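PDB 2QC3: malonyl CoA-acyl carrier protein transacylase from Mycobacterium tuberculosis, which catalyses transfer of the malonyl group from malonyl-CoA to holo-acyl carrier protein, a step that supplies malonyl units for fatty acid biosynthesis. Local coordinates for residues Asp151-Asn156 with Thr246-Trp251. Sequence-based numbering, arbitrary orientation.
Sequences DLVPAN and TQPVRW
Asn156 and Val249 form a parallel beta bridge in which the short, weakly bonded strand 249-250 lies at the edge of the mixed sheet of this FabD-family acyltransferase, so that this mixed sheet meets the active-site loops. The contact illustrates how one carbonyl oxygen can gather several contacts at a sheet edge. Ala155 O accepts a nearly straight bond from Val249 N, 2.7 Å long. A second comes to Ala155 O from Asn156 ND2, at 2.8 Å. The two donors approach from opposite faces of the carbonyl plane; the amide nitrogen stands well above that plane, with C=O...N only 95°, whereas the oxygen lies almost within the plane of the Asn156 amide. Asn156 CG sits anti to its own carbonyl carbon (chi1 -85°), a turn that folds the amide back over the preceding peptide and lays ND2 alongside Val249, 3.6 Å from Val249 CB. Ala155 and Asn156 together face Val164 as a classic beta bulge on the other edge of strand 153-159.

This buried end is the close-packed one. Beyond the bridge, the side chain of Val249 touches Ser92 and His195, the active-site pair inferred by similarity, while Asn156 OD1 receives a weak hydrogen bond from His91 NE2; the bridge therefore borders the probable catalytic centre. Towards Val153 the fit relaxes and the residues are partly exposed. The carbonyl oxygen of Pro154, centre of an inverse gamma turn, lies against Pro248 CB in a van der Waals contact, and Val153 crosses the Pro248 ring at about a right angle, with CG1 4.1 Å from Pro248 CG. Between the two regimes the hydrogen on Pro248 CA makes a bent, weak C-H...O contact with the same Ala155 O (3.3 Å, 129°).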
loop_
_atom_site.group_PDB
_atom_site.type_symbol
_atom_site.label_atom_id
_atom_site.label_comp_id
_atom_site.label_asym_id
_atom_site.label_seq_id
_atom_site.Cartn_x
_atom_site.Cartn_y
_atom_site.Cartn_z
ATOM N N ASP A 151 -21.009 -6.894 -12.175
ATOM C CA ASP A 151 -21.005 -6.750 -10.720
ATOM C C ASP A 151 -19.596 -6.755 -10.149
ATOM O O ASP A 151 -19.368 -7.188 -9.016
ATOM C CB ASP A 151 -21.828 -7.858 -10.051
ATOM C CG ASP A 151 -23.307 -7.738 -10.346
ATOM O OD1 ASP A 151 -23.796 -6.596 -10.495
ATOM O OD2 ASP A 151 -23.985 -8.780 -10.412
ATOM N N LEU A 152 -18.647 -6.279 -10.946
ATOM C CA LEU A 152 -17.265 -6.197 -10.511
ATOM C C LEU A 152 -16.969 -4.755 -10.119
ATOM O O LEU A 152 -17.515 -3.816 -10.699
ATOM C CB LEU A 152 -16.324 -6.624 -11.634
ATOM C CG LEU A 152 -16.416 -8.096 -12.039
ATOM C CD1 LEU A 152 -15.614 -8.327 -13.317
ATOM C CD2 LEU A 152 -15.909 -8.974 -10.900
ATOM N N VAL A 153 -16.099 -4.586 -9.136
ATOM C CA VAL A 153 -15.722 -3.265 -8.669
ATOM C C VAL A 153 -14.330 -2.861 -9.156
ATOM O O VAL A 153 -13.422 -3.696 -9.223
ATOM C CB VAL A 153 -15.700 -3.220 -7.114
ATOM C CG1 VAL A 153 -15.208 -1.872 -6.635
ATOM C CG2 VAL A 153 -17.094 -3.499 -6.560
ATOM N N PRO A 154 -14.163 -1.590 -9.567
ATOM C CA PRO A 154 -12.829 -1.176 -10.003
ATOM C C PRO A 154 -12.142 -0.840 -8.673
ATOM O O PRO A 154 -12.022 0.329 -8.291
ATOM C CB PRO A 154 -13.105 0.056 -10.867
ATOM C CG PRO A 154 -14.368 0.606 -10.295
ATOM C CD PRO A 154 -15.186 -0.629 -10.017
ATOM N N ALA A 155 -11.730 -1.890 -7.964
ATOM C CA ALA A 155 -11.102 -1.754 -6.653
ATOM C C ALA A 155 -9.820 -0.933 -6.672
ATOM O O ALA A 155 -9.413 -0.393 -5.651
ATOM C CB ALA A 155 -10.852 -3.146 -6.041
ATOM N N ASN A 156 -9.186 -0.849 -7.836
ATOM C CA ASN A 156 -7.977 -0.047 -7.998
ATOM C C ASN A 156 -8.132 0.778 -9.273
ATOM O O ASN A 156 -8.548 0.248 -10.310
ATOM C CB ASN A 156 -6.723 -0.908 -8.194
ATOM C CG ASN A 156 -6.084 -1.388 -6.900
ATOM O OD1 ASN A 156 -4.893 -1.712 -6.896
ATOM N ND2 ASN A 156 -6.853 -1.468 -5.819
ATOM N N THR A 246 -12.988 -1.374 2.618
ATOM C CA THR A 246 -13.969 -1.835 1.640
ATOM C C THR A 246 -14.144 -0.868 0.474
ATOM O O THR A 246 -15.058 -1.030 -0.334
ATOM C CB THR A 246 -15.354 -2.028 2.303
ATOM O OG1 THR A 246 -15.803 -0.773 2.835
ATOM C CG2 THR A 246 -15.273 -3.047 3.433
ATOM N N GLN A 247 -13.272 0.128 0.381
ATOM C CA GLN A 247 -13.379 1.128 -0.679
ATOM C C GLN A 247 -12.259 1.082 -1.717
ATOM O O GLN A 247 -11.138 0.689 -1.416
ATOM C CB GLN A 247 -13.422 2.531 -0.060
ATOM C CG GLN A 247 -14.600 2.754 0.873
ATOM C CD GLN A 247 -15.925 2.597 0.159
ATOM O OE1 GLN A 247 -16.273 3.397 -0.714
ATOM N NE2 GLN A 247 -16.674 1.557 0.519
ATOM N N PRO A 248 -12.561 1.493 -2.956
ATOM C CA PRO A 248 -11.588 1.510 -4.052
ATOM C C PRO A 248 -10.361 2.373 -3.745
ATOM O O PRO A 248 -10.444 3.374 -3.031
ATOM C CB PRO A 248 -12.388 2.084 -5.217
ATOM C CG PRO A 248 -13.789 1.614 -4.919
ATOM C CD PRO A 248 -13.904 1.859 -3.442
ATOM N N VAL A 249 -9.225 1.972 -4.295
ATOM C CA VAL A 249 -7.987 2.712 -4.126
ATOM C C VAL A 249 -7.889 3.667 -5.316
ATOM O O VAL A 249 -7.674 3.229 -6.447
ATOM C CB VAL A 249 -6.758 1.754 -4.133
ATOM C CG1 VAL A 249 -5.451 2.559 -4.105
ATOM C CG2 VAL A 249 -6.829 0.807 -2.933
ATOM N N ARG A 250 -8.067 4.963 -5.070
ATOM C CA ARG A 250 -7.974 5.949 -6.145
ATOM C C ARG A 250 -6.533 6.459 -6.244
ATOM O O ARG A 250 -6.249 7.628 -5.967
ATOM C CB ARG A 250 -8.935 7.126 -5.898
ATOM C CG ARG A 250 -10.426 6.766 -5.963
ATOM C CD ARG A 250 -10.761 5.950 -7.216
ATOM N NE ARG A 250 -10.403 6.631 -8.460
ATOM C CZ ARG A 250 -11.249 7.315 -9.231
ATOM N NH1 ARG A 250 -10.810 7.890 -10.347
ATOM N NH2 ARG A 250 -12.526 7.422 -8.895
ATOM N N TRP A 251 -5.620 5.573 -6.628
ATOM C CA TRP A 251 -4.223 5.962 -6.754
ATOM C C TRP A 251 -4.091 7.054 -7.814
ATOM O O TRP A 251 -3.268 7.955 -7.684
ATOM C CB TRP A 251 -3.341 4.760 -7.123
ATOM C CG TRP A 251 -1.889 5.127 -7.128
ATOM C CD1 TRP A 251 -1.059 5.179 -8.208
ATOM C CD2 TRP A 251 -1.119 5.589 -6.005
ATOM N NE1 TRP A 251 0.181 5.654 -7.834
ATOM C CE2 TRP A 251 0.172 5.910 -6.485
ATOM C CE3 TRP A 251 -1.397 5.762 -4.640
ATOM C CZ2 TRP A 251 1.186 6.400 -5.650
ATOM C CZ3 TRP A 251 -0.387 6.253 -3.804
ATOM C CH2 TRP A 251 0.892 6.563 -4.317
#